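Local structure of CaaX farnesyltransferase beta subunit Ram1 (Aspergillus fumigatus, 4L9P) at residues B[153-165]-B[431-443]. The protein probably transfers, together with its alpha subunit, a farnesyl group from farnesyl diphosphate to the cysteine of C-terminal CaaX sequences, using a zinc ion. Numbering follows the deposited sequence.
Sequences WMVYWALAGLCLL and SYHTCYALTGLST. With ZN (zinc ion), chain J; EDO (1,2-ethanediol), chain M.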
# COMPACT_ATOMS: atom_id res chain seq x y z
N TRP B 153 -4.17 -14.82 5.17
CA TRP B 153 -4.90 -13.71 4.55
C TRP B 153 -6.31 -14.11 4.12
O TRP B 153 -7.26 -13.32 4.27
CB TRP B 153 -4.20 -13.18 3.32
CG TRP B 153 -3.07 -12.25 3.56
CD1 TRP B 153 -1.79 -12.39 3.09
CD2 TRP B 153 -3.13 -10.97 4.19
NE1 TRP B 153 -1.05 -11.28 3.43
CE2 TRP B 153 -1.84 -10.39 4.12
CE3 TRP B 153 -4.15 -10.23 4.79
CZ2 TRP B 153 -1.54 -9.13 4.61
CZ3 TRP B 153 -3.83 -8.95 5.31
CH2 TRP B 153 -2.55 -8.43 5.20
N MET B 154 -6.48 -15.29 3.53
CA MET B 154 -7.83 -15.69 3.05
C MET B 154 -8.81 -15.81 4.23
O MET B 154 -10.02 -15.54 4.07
CB MET B 154 -7.77 -17.00 2.25
CG MET B 154 -6.75 -16.86 1.11
SD MET B 154 -6.26 -18.42 0.38
CE MET B 154 -7.85 -18.68 -0.18
N VAL B 155 -8.30 -16.22 5.38
CA VAL B 155 -9.15 -16.25 6.59
C VAL B 155 -9.51 -14.82 7.01
O VAL B 155 -10.70 -14.51 7.20
CB VAL B 155 -8.44 -16.98 7.76
CG1 VAL B 155 -9.32 -16.86 9.02
CG2 VAL B 155 -8.21 -18.46 7.38
N TYR B 156 -8.52 -13.94 7.08
CA TYR B 156 -8.77 -12.56 7.46
C TYR B 156 -9.73 -11.87 6.50
O TYR B 156 -10.66 -11.19 6.97
CB TYR B 156 -7.44 -11.80 7.55
CG TYR B 156 -7.69 -10.31 7.62
CD1 TYR B 156 -8.21 -9.67 8.81
CD2 TYR B 156 -7.45 -9.51 6.49
CE1 TYR B 156 -8.51 -8.27 8.79
CE2 TYR B 156 -7.75 -8.13 6.48
CZ TYR B 156 -8.25 -7.53 7.65
OH TYR B 156 -8.51 -6.19 7.64
N TRP B 157 -9.48 -11.94 5.20
CA TRP B 157 -10.33 -11.18 4.25
C TRP B 157 -11.78 -11.62 4.37
O TRP B 157 -12.73 -10.79 4.31
CB TRP B 157 -9.88 -11.43 2.78
CG TRP B 157 -8.50 -10.86 2.52
CD1 TRP B 157 -7.98 -9.68 3.01
CD2 TRP B 157 -7.51 -11.40 1.65
NE1 TRP B 157 -6.69 -9.52 2.54
CE2 TRP B 157 -6.39 -10.55 1.71
CE3 TRP B 157 -7.46 -12.57 0.85
CZ2 TRP B 157 -5.21 -10.82 0.99
CZ3 TRP B 157 -6.28 -12.83 0.12
CH2 TRP B 157 -5.18 -11.95 0.21
N ALA B 158 -12.00 -12.93 4.50
CA ALA B 158 -13.40 -13.44 4.60
C ALA B 158 -14.01 -13.02 5.94
O ALA B 158 -15.16 -12.55 5.96
CB ALA B 158 -13.40 -14.96 4.44
N LEU B 159 -13.29 -13.17 7.07
CA LEU B 159 -13.91 -12.76 8.35
C LEU B 159 -14.19 -11.25 8.35
O LEU B 159 -15.23 -10.83 8.87
CB LEU B 159 -12.99 -13.11 9.52
CG LEU B 159 -12.84 -14.61 9.76
CD1 LEU B 159 -11.74 -14.82 10.83
CD2 LEU B 159 -14.22 -15.22 10.21
N ALA B 160 -13.26 -10.46 7.86
CA ALA B 160 -13.46 -9.02 7.81
C ALA B 160 -14.69 -8.67 6.96
O ALA B 160 -15.53 -7.86 7.40
CB ALA B 160 -12.21 -8.32 7.21
N GLY B 161 -14.85 -9.26 5.77
CA GLY B 161 -16.05 -8.99 4.96
C GLY B 161 -17.34 -9.41 5.66
O GLY B 161 -18.31 -8.67 5.63
N LEU B 162 -17.31 -10.58 6.29
CA LEU B 162 -18.49 -11.02 7.05
C LEU B 162 -18.81 -10.06 8.20
O LEU B 162 -19.99 -9.75 8.46
CB LEU B 162 -18.26 -12.43 7.59
CG LEU B 162 -18.15 -13.49 6.49
CD1 LEU B 162 -17.66 -14.86 7.12
CD2 LEU B 162 -19.45 -13.67 5.73
N CYS B 163 -17.80 -9.63 8.97
CA CYS B 163 -18.01 -8.62 10.02
C CYS B 163 -18.58 -7.32 9.46
O CYS B 163 -19.58 -6.81 10.01
CB CYS B 163 -16.73 -8.30 10.81
SG CYS B 163 -16.17 -9.59 11.89
N LEU B 164 -18.02 -6.81 8.38
CA LEU B 164 -18.54 -5.58 7.78
C LEU B 164 -20.03 -5.70 7.45
O LEU B 164 -20.81 -4.81 7.70
CB LEU B 164 -17.73 -5.28 6.51
CG LEU B 164 -16.34 -4.71 6.88
CD1 LEU B 164 -15.40 -4.92 5.66
CD2 LEU B 164 -16.44 -3.22 7.17
N LEU B 165 -20.40 -6.85 6.89
CA LEU B 165 -21.78 -7.11 6.50
C LEU B 165 -22.69 -7.45 7.69
O LEU B 165 -23.89 -7.69 7.47
CB LEU B 165 -21.80 -8.26 5.50
CG LEU B 165 -21.31 -7.82 4.12
CD1 LEU B 165 -20.94 -9.03 3.29
CD2 LEU B 165 -22.38 -6.96 3.34
N SER B 431 -11.65 -12.64 -2.73
CA SER B 431 -12.05 -12.22 -1.39
C SER B 431 -11.23 -11.03 -0.87
O SER B 431 -11.68 -10.29 -0.00
CB SER B 431 -12.03 -13.41 -0.42
OG SER B 431 -10.72 -13.90 -0.26
N TYR B 432 -10.03 -10.84 -1.44
CA TYR B 432 -9.20 -9.64 -1.12
C TYR B 432 -9.94 -8.39 -1.60
O TYR B 432 -10.11 -7.40 -0.81
CB TYR B 432 -7.82 -9.77 -1.80
CG TYR B 432 -7.03 -8.51 -1.93
CD1 TYR B 432 -6.17 -8.07 -0.89
CD2 TYR B 432 -7.15 -7.73 -3.08
CE1 TYR B 432 -5.46 -6.88 -1.03
CE2 TYR B 432 -6.42 -6.55 -3.22
CZ TYR B 432 -5.59 -6.12 -2.20
OH TYR B 432 -4.93 -4.91 -2.37
N HIS B 433 -10.38 -8.37 -2.87
CA HIS B 433 -11.12 -7.23 -3.40
C HIS B 433 -12.48 -7.07 -2.69
O HIS B 433 -12.96 -5.94 -2.53
CB HIS B 433 -11.24 -7.30 -4.91
CG HIS B 433 -9.94 -6.87 -5.56
ND1 HIS B 433 -9.01 -7.78 -6.03
CD2 HIS B 433 -9.42 -5.63 -5.72
CE1 HIS B 433 -7.93 -7.09 -6.44
NE2 HIS B 433 -8.16 -5.79 -6.25
N THR B 434 -13.09 -8.16 -2.29
CA THR B 434 -14.37 -8.09 -1.59
C THR B 434 -14.14 -7.45 -0.21
O THR B 434 -14.85 -6.48 0.17
CB THR B 434 -14.97 -9.52 -1.42
OG1 THR B 434 -15.18 -10.07 -2.71
CG2 THR B 434 -16.29 -9.45 -0.66
N CYS B 435 -13.15 -7.95 0.55
CA CYS B 435 -12.87 -7.31 1.82
C CYS B 435 -12.60 -5.79 1.71
O CYS B 435 -13.17 -4.97 2.48
CB CYS B 435 -11.63 -8.01 2.44
SG CYS B 435 -10.97 -7.25 3.93
N TYR B 436 -11.68 -5.42 0.81
CA TYR B 436 -11.25 -4.03 0.82
C TYR B 436 -12.23 -3.06 0.15
O TYR B 436 -12.31 -1.91 0.59
CB TYR B 436 -9.81 -3.89 0.28
CG TYR B 436 -8.83 -4.50 1.27
CD1 TYR B 436 -8.76 -4.07 2.62
CD2 TYR B 436 -7.98 -5.54 0.88
CE1 TYR B 436 -7.85 -4.59 3.53
CE2 TYR B 436 -7.09 -6.08 1.78
CZ TYR B 436 -7.00 -5.63 3.09
OH TYR B 436 -6.11 -6.19 4.00
N ALA B 437 -13.03 -3.52 -0.82
CA ALA B 437 -14.11 -2.64 -1.32
C ALA B 437 -15.15 -2.43 -0.22
O ALA B 437 -15.61 -1.29 -0.04
CB ALA B 437 -14.77 -3.23 -2.54
N LEU B 438 -15.49 -3.48 0.55
CA LEU B 438 -16.43 -3.30 1.66
C LEU B 438 -15.85 -2.39 2.72
O LEU B 438 -16.54 -1.57 3.31
CB LEU B 438 -16.84 -4.65 2.24
CG LEU B 438 -17.71 -5.51 1.30
CD1 LEU B 438 -17.82 -6.91 1.93
CD2 LEU B 438 -19.11 -4.91 1.12
N THR B 439 -14.55 -2.54 3.00
CA THR B 439 -13.91 -1.73 4.04
C THR B 439 -14.01 -0.25 3.65
O THR B 439 -14.36 0.63 4.45
CB THR B 439 -12.44 -2.16 4.20
OG1 THR B 439 -12.39 -3.48 4.76
CG2 THR B 439 -11.74 -1.24 5.16
N GLY B 440 -13.72 0.08 2.38
CA GLY B 440 -13.84 1.44 1.91
C GLY B 440 -15.27 1.97 1.91
O GLY B 440 -15.46 3.14 2.25
N LEU B 441 -16.25 1.13 1.56
CA LEU B 441 -17.63 1.57 1.64
C LEU B 441 -17.96 1.90 3.10
O LEU B 441 -18.65 2.89 3.39
CB LEU B 441 -18.51 0.46 1.10
CG LEU B 441 -20.03 0.87 1.11
CD1 LEU B 441 -20.35 2.16 0.30
CD2 LEU B 441 -20.80 -0.36 0.56
N SER B 442 -17.46 1.09 4.04
CA SER B 442 -17.75 1.40 5.46
C SER B 442 -17.16 2.76 5.81
O SER B 442 -17.79 3.57 6.51
CB SER B 442 -17.26 0.30 6.37
OG SER B 442 -17.60 0.67 7.72
N THR B 443 -15.91 3.04 5.40
CA THR B 443 -15.25 4.31 5.77
C THR B 443 -16.10 5.51 5.40
O THR B 443 -16.20 6.47 6.17
CB THR B 443 -13.91 4.43 4.99
OG1 THR B 443 -13.05 3.37 5.40
CG2 THR B 443 -13.20 5.81 5.16
ZN ZN J . -6.70 -4.38 -6.31
C1 EDO M . -9.17 -16.13 -2.45
O1 EDO M . -8.67 -14.92 -1.90
C2 EDO M . -9.91 -16.04 -3.74
O2 EDO M . -11.07 -15.24 -3.52
O HOH W 1 -11.13 -15.75 1.65
O HOH W 2 -6.16 -5.07 6.43
O HOH W 3 -4.28 -7.68 2.41
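Trp157 enters a hole formed by Ser431, Tyr432, Cys435 and Tyr436, and tracing it outward from the backbone illustrates how an indole can join two helices of an alpha-alpha toroid. Its CB rests against Cys435 CB and lies 3.5 Å from Ser431 O. With CG anti to the carbonyl carbon (chi1 -67°), the ring slides over the first residues of helix 431-444. CG and CD2 meet Tyr432 CA, and Tyr432 CB sits 3.6 Å above the centroid of the six-membered ring, a CH-pi contact almost on the ring normal. The Tyr432 ring then presents its edge to the same face in an offset edge-to-face pair, CD1 reaching 3.5 Å from Trp157 CZ2. Ser431 OG lies at the ring edge beside CE3; on the pyrrole side CD1 nears Cys435 SG, while Trp157 NE1 donates a hydrogen bond to a water 3.0 Å away that also bonds Tyr436 OH. A second water links that hydroxyl to Tyr156 OH, which also hydrogen-bonds to Val499 O.

The segment axes make an angle of 37°, and Gly161 and Cys435 form the closest CA pair, 4.8 Å apart. Leu164 is the next knob, its CD1 against Leu438 CB and its CD2 3.7 Å from Ser442 CB. Leu164 CD1 also touches Thr439 OG1, whose hydrogen bond goes to Cys435 O, an oxygen that accepts from Thr439 N as well.

Tyr432, whose side chain also touches the farnesyl analogue, and zinc-binding His433 tie this packing to the active site. With no direct hydrogen bond across, the fit of rings and leucine would set the helix spacing, while waters satisfy the indole N-H and bridge the hydroxyls.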